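Local coordinates for succinyl-CoA ligase (ADP-forming) subunit alpha (Methanosaeta concilii, PDB 6HXI), which joins a CoA-ligase family region and a citrate-synthase-like helical region in one chain and is modelled with bound coenzyme A, at residues R168-F174 / S193-G199; A224-I228 / K250-P254; I409-H415 / L578-L584; A453-A458 / D541-I546. All blocks are in the same frame, centred on the assembly; numbering follows the deposited sequence. Where two conformers were deposited one is given.

Contact 1 (R168-F174 / S193-G199)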
loop_
_atom_site.group_PDB
_atom_site.type_symbol
_atom_site.label_atom_id
_atom_site.label_comp_id
_atom_site.label_asym_id
_atom_site.label_seq_id
_atom_site.Cartn_x
_atom_site.Cartn_y
_atom_site.Cartn_z
ATOM N N ARG B 168 14.113 -47.195 -30.099
ATOM C CA ARG B 168 14.171 -47.842 -31.418
ATOM C C ARG B 168 13.283 -49.103 -31.466
ATOM O O ARG B 168 13.342 -49.923 -30.532
ATOM C CB ARG B 168 15.624 -48.258 -31.787
ATOM C CG ARG B 168 16.381 -48.936 -30.637
ATOM C CD ARG B 168 17.185 -50.059 -31.158
ATOM N NE ARG B 168 17.367 -51.146 -30.204
ATOM C CZ ARG B 168 16.478 -52.109 -29.992
ATOM N NH1 ARG B 168 15.296 -52.075 -30.593
ATOM N NH2 ARG B 168 16.738 -53.078 -29.127
ATOM N N PRO B 169 12.526 -49.336 -32.570
ATOM C CA PRO B 169 11.705 -50.564 -32.641
ATOM C C PRO B 169 12.478 -51.856 -32.903
ATOM O O PRO B 169 13.544 -51.853 -33.521
ATOM C CB PRO B 169 10.737 -50.280 -33.800
ATOM C CG PRO B 169 11.474 -49.343 -34.688
ATOM C CD PRO B 169 12.330 -48.486 -33.765
ATOM N N GLY B 170 11.894 -52.955 -32.437
ATOM C CA GLY B 170 12.352 -54.317 -32.677
ATOM C C GLY B 170 11.314 -55.038 -33.517
ATOM O O GLY B 170 10.532 -54.391 -34.216
ATOM N N CYS B 171 11.255 -56.364 -33.421
ATOM C CA CYS B 171 10.334 -57.209 -34.195
ATOM C C CYS B 171 9.211 -57.836 -33.363
ATOM O O CYS B 171 8.384 -58.564 -33.923
ATOM C CB CYS B 171 11.130 -58.288 -34.920
ATOM S SG CYS B 171 11.628 -59.670 -33.856
ATOM N N VAL B 172 9.197 -57.602 -32.036
ATOM C CA VAL B 172 8.242 -58.236 -31.118
ATOM C C VAL B 172 6.969 -57.423 -30.890
ATOM O O VAL B 172 7.029 -56.259 -30.519
ATOM C CB VAL B 172 8.912 -58.642 -29.768
ATOM C CG1 VAL B 172 7.991 -59.538 -28.929
ATOM C CG2 VAL B 172 10.266 -59.331 -30.003
ATOM N N GLY B 173 5.830 -58.085 -31.057
ATOM C CA GLY B 173 4.508 -57.536 -30.772
ATOM C C GLY B 173 4.084 -58.104 -29.444
ATOM O O GLY B 173 3.875 -59.309 -29.337
ATOM N N PHE B 174 4.029 -57.260 -28.403
ATOM C CA PHE B 174 3.729 -57.686 -27.031
ATOM C C PHE B 174 2.364 -57.239 -26.464
ATOM O O PHE B 174 1.998 -56.068 -26.581
ATOM C CB PHE B 174 4.859 -57.234 -26.067
ATOM C CG PHE B 174 4.661 -57.779 -24.678
ATOM C CD1 PHE B 174 4.938 -59.109 -24.392
ATOM C CD2 PHE B 174 4.100 -56.992 -23.680
ATOM C CE1 PHE B 174 4.674 -59.637 -23.127
ATOM C CE2 PHE B 174 3.834 -57.521 -22.417
ATOM C CZ PHE B 174 4.131 -58.834 -22.143
ATOM N N SER B 193 16.001 -60.531 -27.478
ATOM C CA SER B 193 15.650 -60.302 -28.886
ATOM C C SER B 193 16.109 -58.903 -29.308
ATOM O O SER B 193 16.896 -58.282 -28.582
ATOM C CB SER B 193 14.143 -60.459 -29.101
ATOM O OG SER B 193 13.405 -59.407 -28.513
ATOM N N ASP B 194 15.591 -58.386 -30.452
ATOM C CA ASP B 194 15.883 -57.011 -30.876
ATOM C C ASP B 194 14.921 -56.016 -30.206
ATOM O O ASP B 194 14.909 -54.834 -30.535
ATOM C CB ASP B 194 15.936 -56.843 -32.402
ATOM C CG ASP B 194 14.737 -57.318 -33.207
ATOM O OD1 ASP B 194 13.735 -57.760 -32.589
ATOM O OD2 ASP B 194 14.805 -57.264 -34.459
ATOM N N GLY B 195 14.134 -56.522 -29.258
ATOM C CA GLY B 195 13.192 -55.730 -28.485
ATOM C C GLY B 195 11.810 -55.637 -29.089
ATOM O O GLY B 195 11.555 -56.165 -30.176
ATOM N N ILE B 196 10.915 -54.965 -28.378
ATOM C CA ILE B 196 9.553 -54.763 -28.857
ATOM C C ILE B 196 9.483 -53.752 -30.001
ATOM O O ILE B 196 10.247 -52.792 -30.060
ATOM C CB ILE B 196 8.515 -54.395 -27.738
ATOM C CG1 ILE B 196 8.826 -53.055 -27.054
ATOM C CG2 ILE B 196 8.342 -55.505 -26.711
ATOM C CD1 ILE B 196 7.786 -51.990 -27.208
ATOM N N TYR B 197 8.528 -53.977 -30.890
ATOM C CA TYR B 197 8.121 -53.033 -31.905
ATOM C C TYR B 197 7.022 -52.222 -31.159
ATOM O O TYR B 197 7.111 -51.000 -31.053
ATOM C CB TYR B 197 7.513 -53.761 -33.118
ATOM C CG TYR B 197 6.972 -52.810 -34.160
ATOM C CD1 TYR B 197 5.671 -52.320 -34.077
ATOM C CD2 TYR B 197 7.771 -52.368 -35.211
ATOM C CE1 TYR B 197 5.185 -51.393 -34.998
ATOM C CE2 TYR B 197 7.289 -51.458 -36.151
ATOM C CZ TYR B 197 5.990 -50.982 -36.046
ATOM O OH TYR B 197 5.493 -50.097 -36.975
ATOM N N GLU B 198 6.024 -52.942 -30.602
ATOM C CA GLU B 198 4.885 -52.391 -29.878
ATOM C C GLU B 198 4.538 -53.281 -28.676
ATOM O O GLU B 198 4.704 -54.503 -28.735
ATOM C CB GLU B 198 3.686 -52.310 -30.841
ATOM C CG GLU B 198 2.549 -51.435 -30.371
ATOM C CD GLU B 198 1.486 -51.223 -31.426
ATOM O OE1 GLU B 198 0.583 -52.082 -31.533
ATOM O OE2 GLU B 198 1.557 -50.204 -32.154
ATOM N N GLY B 199 4.029 -52.666 -27.624
ATOM C CA GLY B 199 3.596 -53.359 -26.414
ATOM C C GLY B 199 2.326 -52.755 -25.850
ATOM O O GLY B 199 2.210 -51.532 -25.804
HETATM O O HOH W 1 12.235 -51.850 -28.545
#
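Backbone hydrogen bonds carry most of the pairing: Tyr197 N meets Val172 O at 2.8 Å, and Phe174 N meets Glu198 O at 2.9 Å. Val172 O also takes a weak, long bond from Glu198 N; the register slips by one residue here, a beta bulge in otherwise parallel pairing. On the N-terminal side of the bulge, Val172 N makes a weak bond to Gly195 O, and Gly170 N binds Ile196 O at 2.9 Å. The absence of a side chain at Gly170 lets its CA make close CA-H...O contacts with the carbonyls of Asp194 and Gly195.

The two strands, 172-176 and 196-201, are neighbours in a mixed sheet and are joined by helix 179-192, forming a beta-alpha-beta crossover.

Among polar side chains, Asp194 holds CG between its own backbone N and carbonyl carbon (chi1 54°), which turns the carboxylate toward residue 171; there OD1 accepts from Cys171 N at 3.0 Å, from above the carboxylate plane. The backbone O of Asp194 lies at the edge of the Arg168 guanidinium, where NH1 (2.8 Å to Asp194 O) and NH2 (2.9 Å to Asp194 O) share it through weak, bent bonds; NE turns instead to a salt bridge with Glu330. Ser193 OG accepts from Gly195 N, an ST turn, and also bonds to Ile189 O. A water bridges Arg168 O and Ile196 O. Gly170 O sits at the edge of the Tyr197 ring.

Apolar contacts are fewer. Pro169 CB rests 3.9 Å from Tyr197 CD2. Phe174 CB lies 3.9 Å from Ile196 CG2, while its ring leads away to pack on Leu182 and Ala185 of helix 179-192.

Contact 2 (A224-I228 / K250-P254)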
loop_
_atom_site.group_PDB
_atom_site.type_symbol
_atom_site.label_atom_id
_atom_site.label_comp_id
_atom_site.label_asym_id
_atom_site.label_seq_id
_atom_site.Cartn_x
_atom_site.Cartn_y
_atom_site.Cartn_z
ATOM N N ALA B 224 6.097 -55.256 -40.074
ATOM C CA ALA B 224 7.252 -54.935 -39.226
ATOM C C ALA B 224 7.487 -55.941 -38.078
ATOM O O ALA B 224 8.639 -56.169 -37.685
ATOM C CB ALA B 224 7.091 -53.540 -38.667
ATOM N N ILE B 225 6.378 -56.537 -37.563
ATOM C CA ILE B 225 6.328 -57.536 -36.490
ATOM C C ILE B 225 6.468 -58.948 -37.090
ATOM O O ILE B 225 5.687 -59.330 -37.971
ATOM C CB ILE B 225 5.028 -57.369 -35.642
ATOM C CG1 ILE B 225 5.083 -56.069 -34.806
ATOM C CG2 ILE B 225 4.749 -58.608 -34.745
ATOM C CD1 ILE B 225 3.741 -55.483 -34.358
ATOM N N LYS B 226 7.457 -59.717 -36.590
ATOM C CA LYS B 226 7.739 -61.097 -37.008
ATOM C C LYS B 226 7.512 -62.072 -35.828
ATOM O O LYS B 226 7.510 -63.286 -36.010
ATOM C CB LYS B 226 9.202 -61.219 -37.498
ATOM C CG LYS B 226 9.737 -60.037 -38.308
ATOM C CD LYS B 226 9.177 -59.963 -39.720
ATOM C CE LYS B 226 9.791 -58.835 -40.502
ATOM N NZ LYS B 226 9.092 -58.643 -41.791
ATOM N N MET B 227 7.319 -61.533 -34.619
ATOM C CA MET B 227 7.195 -62.326 -33.403
ATOM C C MET B 227 6.104 -61.769 -32.489
ATOM O O MET B 227 6.045 -60.551 -32.287
ATOM C CB MET B 227 8.545 -62.211 -32.694
ATOM C CG MET B 227 8.985 -63.423 -31.994
ATOM S SD MET B 227 10.570 -63.029 -31.230
ATOM C CE MET B 227 10.268 -63.641 -29.639
ATOM N N ILE B 228 5.250 -62.649 -31.918
ATOM C CA ILE B 228 4.202 -62.224 -30.969
ATOM C C ILE B 228 4.484 -62.829 -29.580
ATOM O O ILE B 228 4.930 -63.963 -29.476
ATOM C CB ILE B 228 2.735 -62.445 -31.461
ATOM C CG1 ILE B 228 2.549 -61.995 -32.944
ATOM C CG2 ILE B 228 1.725 -61.722 -30.535
ATOM C CD1 ILE B 228 1.263 -62.485 -33.657
ATOM N N LYS B 250 -5.463 -68.286 -37.675
ATOM C CA LYS B 250 -5.618 -66.831 -37.783
ATOM C C LYS B 250 -4.343 -66.107 -37.317
ATOM O O LYS B 250 -4.165 -64.927 -37.622
ATOM C CB LYS B 250 -6.850 -66.343 -36.999
ATOM C CG LYS B 250 -8.181 -66.764 -37.614
ATOM C CD LYS B 250 -9.363 -66.308 -36.764
ATOM C CE LYS B 250 -10.683 -66.729 -37.350
ATOM N NZ LYS B 250 -11.131 -65.780 -38.396
ATOM N N ILE B 251 -3.465 -66.828 -36.575
ATOM C CA ILE B 251 -2.170 -66.357 -36.073
ATOM C C ILE B 251 -1.105 -67.319 -36.610
ATOM O O ILE B 251 -0.942 -68.420 -36.083
ATOM C CB ILE B 251 -2.116 -66.230 -34.518
ATOM C CG1 ILE B 251 -3.247 -65.344 -33.959
ATOM C CG2 ILE B 251 -0.720 -65.756 -34.031
ATOM C CD1 ILE B 251 -3.636 -65.693 -32.539
ATOM N N THR B 252 -0.404 -66.898 -37.673
ATOM C CA THR B 252 0.642 -67.684 -38.341
ATOM C C THR B 252 2.048 -67.376 -37.806
ATOM O O THR B 252 2.926 -68.237 -37.885
ATOM C CB THR B 252 0.555 -67.534 -39.866
ATOM O OG1 THR B 252 0.867 -66.189 -40.235
ATOM C CG2 THR B 252 -0.810 -67.941 -40.422
ATOM N N LYS B 253 2.259 -66.151 -37.277
ATOM C CA LYS B 253 3.534 -65.709 -36.695
ATOM C C LYS B 253 3.791 -66.478 -35.404
ATOM O O LYS B 253 2.809 -66.808 -34.728
ATOM C CB LYS B 253 3.509 -64.203 -36.412
ATOM C CG LYS B 253 3.770 -63.375 -37.650
ATOM C CD LYS B 253 3.414 -61.911 -37.466
ATOM C CE LYS B 253 3.178 -61.316 -38.825
ATOM N NZ LYS B 253 2.812 -59.897 -38.751
ATOM N N PRO B 254 5.065 -66.804 -35.039
ATOM C CA PRO B 254 5.286 -67.552 -33.786
ATOM C C PRO B 254 4.872 -66.735 -32.559
ATOM O O PRO B 254 5.201 -65.557 -32.462
ATOM C CB PRO B 254 6.773 -67.915 -33.832
ATOM C CG PRO B 254 7.382 -66.922 -34.737
ATOM C CD PRO B 254 6.343 -66.499 -35.723
#
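Lys253 holds CG anti to its carbonyl carbon (chi1 -80°) and runs extended from there to NZ, passing Lys226 O and ending at Ile225 O. Ile228 also sets CG1 anti to the carbonyl carbon (chi1 -45°), which carries CD1 across to Ile251 and Lys253. The two segments lie at the start of strand 227-233 and in the loop that leads from helix 239-247 into strand 255-260, so they close the last beta-alpha-beta unit of a mixed sheet in the CoA-ligase region, with 255-260 as an outermost strand within the chain.

The lysine ammonium is held by backbone carbonyls. NZ bonds Ile225 O at 3.0 Å, tilted from the carbonyl plane, and is also hydrogen-bonded to Tyr219 O and Asn222 O, three carbonyl oxygens in all, which would probably stabilise the charged form. Glu220, which accepts from Lys253 N, fixes the base of the same residue.

Ile228 CD1 touches Ile251 CG2 at 3.8 Å, the two side chains running at a slant to each other. It also meets Lys253 CB at 3.9 Å, where the isoleucine and the lysine cross at about a right angle. Ile251 is in turn packed against Ile242 and Leu246 of helix 239-247.

Lys226 O sits 3.4 Å from Pro254 CD, and two residues on, Ile228 N donates to Pro254 O at 3.0 Å.

Contact 3 (I409-H415 / L578-L584). With ACT (acetate ion), chain L.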
loop_
_atom_site.group_PDB
_atom_site.type_symbol
_atom_site.label_atom_id
_atom_site.label_comp_id
_atom_site.label_asym_id
_atom_site.label_seq_id
_atom_site.Cartn_x
_atom_site.Cartn_y
_atom_site.Cartn_z
ATOM N N ILE B 409 -2.686 -2.835 22.351
ATOM C CA ILE B 409 -3.484 -3.101 21.152
ATOM C C ILE B 409 -4.915 -2.613 21.310
ATOM O O ILE B 409 -5.418 -1.956 20.414
ATOM C CB ILE B 409 -3.398 -4.592 20.751
ATOM C CG1 ILE B 409 -2.016 -4.928 20.288
ATOM C CG2 ILE B 409 -4.422 -4.979 19.674
ATOM C CD1 ILE B 409 -1.776 -6.505 20.098
ATOM N N GLN B 410 -5.569 -2.887 22.470
ATOM C CA GLN B 410 -6.935 -2.423 22.770
ATOM C C GLN B 410 -7.017 -0.930 22.894
ATOM O O GLN B 410 -7.939 -0.300 22.383
ATOM C CB GLN B 410 -7.431 -3.082 24.050
ATOM C CG GLN B 410 -7.559 -4.589 23.860
ATOM C CD GLN B 410 -7.864 -5.239 25.186
ATOM O OE1 GLN B 410 -8.923 -5.079 25.734
ATOM N NE2 GLN B 410 -6.932 -5.967 25.722
ATOM N N ILE B 411 -6.019 -0.341 23.548
ATOM C CA ILE B 411 -5.969 1.119 23.764
ATOM C C ILE B 411 -5.767 1.882 22.478
ATOM O O ILE B 411 -6.354 2.948 22.307
ATOM C CB ILE B 411 -4.899 1.423 24.847
ATOM C CG1 ILE B 411 -5.540 1.036 26.229
ATOM C CG2 ILE B 411 -4.395 2.914 24.805
ATOM C CD1 ILE B 411 -4.701 1.075 27.425
ATOM N N VAL B 412 -4.935 1.345 21.554
ATOM C CA VAL B 412 -4.676 2.048 20.298
ATOM C C VAL B 412 -5.611 1.580 19.162
ATOM O O VAL B 412 -5.455 2.070 18.046
ATOM C CB VAL B 412 -3.186 2.053 19.869
ATOM C CG1 VAL B 412 -2.270 2.543 20.998
ATOM C CG2 VAL B 412 -2.723 0.674 19.366
ATOM N N ALA B 413 -6.566 0.661 19.420
ATOM C CA ALA B 413 -7.458 0.097 18.382
ATOM C C ALA B 413 -8.100 1.170 17.487
ATOM O O ALA B 413 -8.103 1.034 16.271
ATOM C CB ALA B 413 -8.512 -0.795 18.981
ATOM N N ASP B 414 -8.561 2.244 18.092
ATOM C CA ASP B 414 -9.140 3.321 17.335
ATOM C C ASP B 414 -9.140 4.606 18.107
ATOM O O ASP B 414 -9.300 4.586 19.302
ATOM C CB ASP B 414 -10.595 3.005 16.930
ATOM C CG ASP B 414 -10.945 3.809 15.691
ATOM O OD1 ASP B 414 -10.211 3.679 14.672
ATOM O OD2 ASP B 414 -11.845 4.686 15.788
ATOM N N HIS B 415 -9.067 5.720 17.402
ATOM C CA HIS B 415 -9.149 7.031 17.990
ATOM C C HIS B 415 -10.099 7.933 17.157
ATOM O O HIS B 415 -9.920 9.140 17.090
ATOM C CB HIS B 415 -7.759 7.652 18.226
ATOM C CG HIS B 415 -7.778 8.726 19.281
ATOM N ND1 HIS B 415 -8.545 8.605 20.445
ATOM C CD2 HIS B 415 -7.100 9.890 19.337
ATOM C CE1 HIS B 415 -8.312 9.704 21.148
ATOM N NE2 HIS B 415 -7.474 10.522 20.505
ATOM N N LEU B 578 -0.566 -2.635 13.999
ATOM C CA LEU B 578 -1.361 -3.818 14.261
ATOM C C LEU B 578 -2.640 -3.433 15.040
ATOM O O LEU B 578 -3.753 -3.825 14.658
ATOM C CB LEU B 578 -0.492 -4.832 15.020
ATOM C CG LEU B 578 -1.175 -6.135 15.439
ATOM C CD1 LEU B 578 -1.472 -7.014 14.252
ATOM C CD2 LEU B 578 -0.344 -6.863 16.428
ATOM N N GLY B 579 -2.488 -2.679 16.121
ATOM C CA GLY B 579 -3.651 -2.253 16.883
ATOM C C GLY B 579 -4.567 -1.317 16.120
ATOM O O GLY B 579 -5.771 -1.552 16.057
ATOM N N ARG B 580 -4.017 -0.271 15.489
ATOM C CA ARG B 580 -4.854 0.701 14.763
ATOM C C ARG B 580 -5.519 0.071 13.501
ATOM O O ARG B 580 -6.537 0.578 13.057
ATOM C CB ARG B 580 -4.086 2.003 14.479
ATOM C CG ARG B 580 -4.885 3.150 13.825
ATOM C CD ARG B 580 -6.178 3.504 14.584
ATOM N NE ARG B 580 -5.822 3.814 15.971
ATOM C CZ ARG B 580 -5.464 5.009 16.396
ATOM N NH1 ARG B 580 -5.051 5.176 17.643
ATOM N NH2 ARG B 580 -5.567 6.062 15.596
ATOM N N SER B 581 -5.075 -1.128 13.058
ATOM C CA SER B 581 -5.687 -1.863 11.939
ATOM C C SER B 581 -7.095 -2.236 12.264
ATOM O O SER B 581 -7.929 -2.298 11.383
ATOM C CB SER B 581 -4.907 -3.144 11.659
ATOM O OG SER B 581 -3.823 -2.681 10.873
ATOM N N ILE B 582 -7.331 -2.560 13.514
ATOM C CA ILE B 582 -8.634 -2.901 14.008
ATOM C C ILE B 582 -9.612 -1.781 13.728
ATOM O O ILE B 582 -10.689 -2.079 13.251
ATOM C CB ILE B 582 -8.603 -3.221 15.553
ATOM C CG1 ILE B 582 -7.759 -4.475 15.822
ATOM C CG2 ILE B 582 -10.025 -3.433 16.078
ATOM C CD1 ILE B 582 -7.335 -4.708 17.319
ATOM N N GLY B 583 -9.312 -0.558 14.171
ATOM C CA GLY B 583 -10.239 0.565 13.963
ATOM C C GLY B 583 -10.296 0.970 12.496
ATOM O O GLY B 583 -11.350 1.370 11.991
ATOM N N LEU B 584 -9.197 0.783 11.778
ATOM C CA LEU B 584 -9.159 1.100 10.302
ATOM C C LEU B 584 -10.129 0.186 9.542
ATOM O O LEU B 584 -10.998 0.685 8.860
ATOM C CB LEU B 584 -7.746 1.072 9.702
ATOM C CG LEU B 584 -6.866 2.343 9.632
ATOM C CD1 LEU B 584 -6.986 3.260 10.821
ATOM C CD2 LEU B 584 -5.412 1.970 9.402
HETATM C C ACT L . -3.708 8.665 17.563
HETATM O O ACT L . -4.134 8.736 18.765
HETATM O OXT ACT L . -4.441 8.445 16.565
HETATM C CH3 ACT L . -2.174 8.878 17.305
#
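Val412 O, near the end of helix 399-412, is gripped by two nitrogens of Arg580: NE at 2.7 Å, with the oxygen lying in the guanidinium plane, and NH1 through a weak bond of 3.2 Å. Bends at chi2 (53°) and chi3 (56°) fold the arginine back to this carbonyl. NH2 points the other way and donates to OXT of an acetate ion at 2.8 Å. One face of the guanidinium is lined by backbone, with His415 N 3.8 Å over its centre.

Glycines let the two segments come close. Val412 CG2 stands 3.9 Å from Gly579 CA, and Asp414 OD1 3.2 Å from Gly583 CA; Gly583 N bonds Ala413 O weakly, and Ala413 CA makes a nearly straight CA-H...O contact with Gly579 O. Asp414 OD2 is held by His587, by Gly416 N and by Ser360 of a second subunit. Ile409 CG2 meets Ile582 CD1 at 3.8 Å, the two side chains lying crosswise.

Tyr369 and Trp392 of that second subunit bond backbone oxygens of Gln410 and Ile582. The arrangement is a helix end docked on the glycine-bearing helix 571-594, in the all-helical, citrate-synthase-like region, at the interface with a second subunit.

Contact 4 (A453-A458 / D541-I546)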
loop_
_atom_site.group_PDB
_atom_site.type_symbol
_atom_site.label_atom_id
_atom_site.label_comp_id
_atom_site.label_asym_id
_atom_site.label_seq_id
_atom_site.Cartn_x
_atom_site.Cartn_y
_atom_site.Cartn_z
ATOM N N ALA B 453 5.286 9.235 17.424
ATOM C CA ALA B 453 5.698 9.811 18.716
ATOM C C ALA B 453 5.997 8.717 19.747
ATOM O O ALA B 453 6.663 9.009 20.736
ATOM C CB ALA B 453 4.626 10.755 19.255
ATOM N N ILE B 454 5.535 7.449 19.477
ATOM C CA ILE B 454 5.740 6.297 20.367
ATOM C C ILE B 454 7.205 5.974 20.404
ATOM O O ILE B 454 7.770 5.925 21.492
ATOM C CB ILE B 454 4.897 5.045 20.019
ATOM C CG1 ILE B 454 3.403 5.386 19.978
ATOM C CG2 ILE B 454 5.187 3.914 21.044
ATOM C CD1 ILE B 454 2.462 4.226 19.554
ATOM N N ASP B 455 7.801 5.855 19.221
ATOM C CA ASP B 455 9.238 5.560 19.012
ATOM C C ASP B 455 10.107 6.715 19.491
ATOM O O ASP B 455 11.086 6.450 20.131
ATOM C CB ASP B 455 9.518 5.385 17.527
ATOM C CG ASP B 455 9.901 3.967 17.183
ATOM O OD1 ASP B 455 10.185 3.221 18.110
ATOM O OD2 ASP B 455 9.905 3.633 15.998
ATOM N N ASP B 456 9.754 7.942 19.117
ATOM C CA ASP B 456 10.506 9.147 19.485
ATOM C C ASP B 456 10.568 9.281 20.975
ATOM O O ASP B 456 11.642 9.613 21.453
ATOM C CB ASP B 456 9.893 10.441 18.926
ATOM C CG ASP B 456 9.880 10.647 17.437
ATOM O OD1 ASP B 456 10.652 9.958 16.735
ATOM O OD2 ASP B 456 9.107 11.531 16.966
ATOM N N ALA B 457 9.439 9.024 21.705
ATOM C CA ALA B 457 9.399 9.114 23.175
ATOM C C ALA B 457 10.290 8.062 23.786
ATOM O O ALA B 457 11.101 8.402 24.647
ATOM C CB ALA B 457 7.985 8.966 23.716
ATOM N N ALA B 458 10.176 6.803 23.329
ATOM C CA ALA B 458 11.054 5.735 23.803
ATOM C C ALA B 458 12.543 6.139 23.622
ATOM O O ALA B 458 13.287 6.095 24.579
ATOM C CB ALA B 458 10.739 4.430 23.082
ATOM N N ASP B 541 1.058 8.107 23.503
ATOM C CA ASP B 541 2.231 7.725 22.736
ATOM C C ASP B 541 3.496 7.685 23.582
ATOM O O ASP B 541 4.265 6.740 23.458
ATOM C CB ASP B 541 2.407 8.601 21.481
ATOM C CG ASP B 541 1.364 8.315 20.409
ATOM O OD1 ASP B 541 0.273 7.812 20.760
ATOM O OD2 ASP B 541 1.632 8.606 19.225
ATOM N N GLY B 542 3.657 8.663 24.466
ATOM C CA GLY B 542 4.779 8.721 25.395
ATOM C C GLY B 542 4.769 7.560 26.346
ATOM O O GLY B 542 5.787 6.886 26.529
ATOM N N CYS B 543 3.594 7.308 26.913
ATOM C CA CYS B 543 3.320 6.243 27.851
ATOM C C CYS B 543 3.694 4.857 27.280
ATOM O O CYS B 543 4.331 4.080 27.976
ATOM C CB CYS B 543 1.857 6.296 28.269
ATOM S SG CYS B 543 1.509 5.417 29.801
ATOM N N ILE B 544 3.341 4.575 26.010
ATOM C CA ILE B 544 3.619 3.293 25.355
ATOM C C ILE B 544 5.122 3.107 25.134
ATOM O O ILE B 544 5.640 2.067 25.522
ATOM C CB ILE B 544 2.774 3.090 24.063
ATOM C CG1 ILE B 544 1.264 2.985 24.405
ATOM C CG2 ILE B 544 3.243 1.887 23.211
ATOM C CD1 ILE B 544 0.388 3.370 23.220
ATOM N N GLY B 545 5.789 4.098 24.525
ATOM C CA GLY B 545 7.221 4.041 24.270
ATOM C C GLY B 545 8.053 3.834 25.530
ATOM O O GLY B 545 8.905 2.949 25.578
ATOM N N ILE B 546 7.768 4.614 26.576
ATOM C CA ILE B 546 8.483 4.554 27.834
ATOM C C ILE B 546 8.216 3.230 28.554
ATOM O O ILE B 546 9.167 2.590 29.017
ATOM C CB ILE B 546 8.130 5.805 28.700
ATOM C CG1 ILE B 546 8.770 7.073 28.112
ATOM C CG2 ILE B 546 8.469 5.596 30.196
ATOM C CD1 ILE B 546 7.933 8.398 28.349
HETATM O O HOH W 2 2.112 10.282 16.924
#
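Helices 453-466 and 540-555 of the citrate-synthase-like region pack closely where Ile454, Ala457 and Ala458 meet Asp541, Gly542 and Gly545. The short segments approach to 7.2 Å between axes and cross at -55°. Small residues make this possible: Ala457 CB sits 3.6 Å from Gly542 CA, and Ala458 CB lies 3.4 Å from Gly545 O.

Instead of N-H bonds, the backbones exchange CA-H...O contacts. Ile454 CA faces Asp541 O at 3.5 Å, and Ile454 O faces Gly545 CA at 3.4 Å.

Ile454 makes contact through both branches. With CG2 anti to the backbone N and CG1 beside it (chi1 -56°), CG2 meets Ile544 CG2 at 3.5 Å, while CG1 lies 3.6 Å from Asp541 CG, the isoleucine and aspartate side chains being nearly perpendicular. Asp541 OD2 accepts a bond from a water, which also takes a weak one from Ala453 N. An acetate ion, probably from the crystallisation liquor, lies about 4 Å from the aspartate side chain at the nearest atoms.

Leu572 and Phe576 of helix 571-594 cover Ile454, whereas Ile544 packs on Leu505 of helix 500-512 and on Val408 of helix 399-412.

The four contacts form two pairs on opposite sides of the chain's centre. Contacts 1 and 2, with centres 12 Å apart, follow each other along the chain, both closing before contact 3 opens, and share one sheet: strands 172-176 and 227-233 are neighbours, with a probable hydrogen bond from Gly173 N to Met227 O (2.8 Å). Contacts 3 and 4 lie 16 Å apart, centre to centre, in the helical citrate-synthase-like region; contact 4 is nested within the loop that contact 3 closes, and Val412 packs on Ile544 between them. One acetate lies near both Arg580 and Asp541. The centres of contacts 1 and 2 lie 74 to 92 Å from those of contacts 3 and 4, consistent with two separate structural bodies.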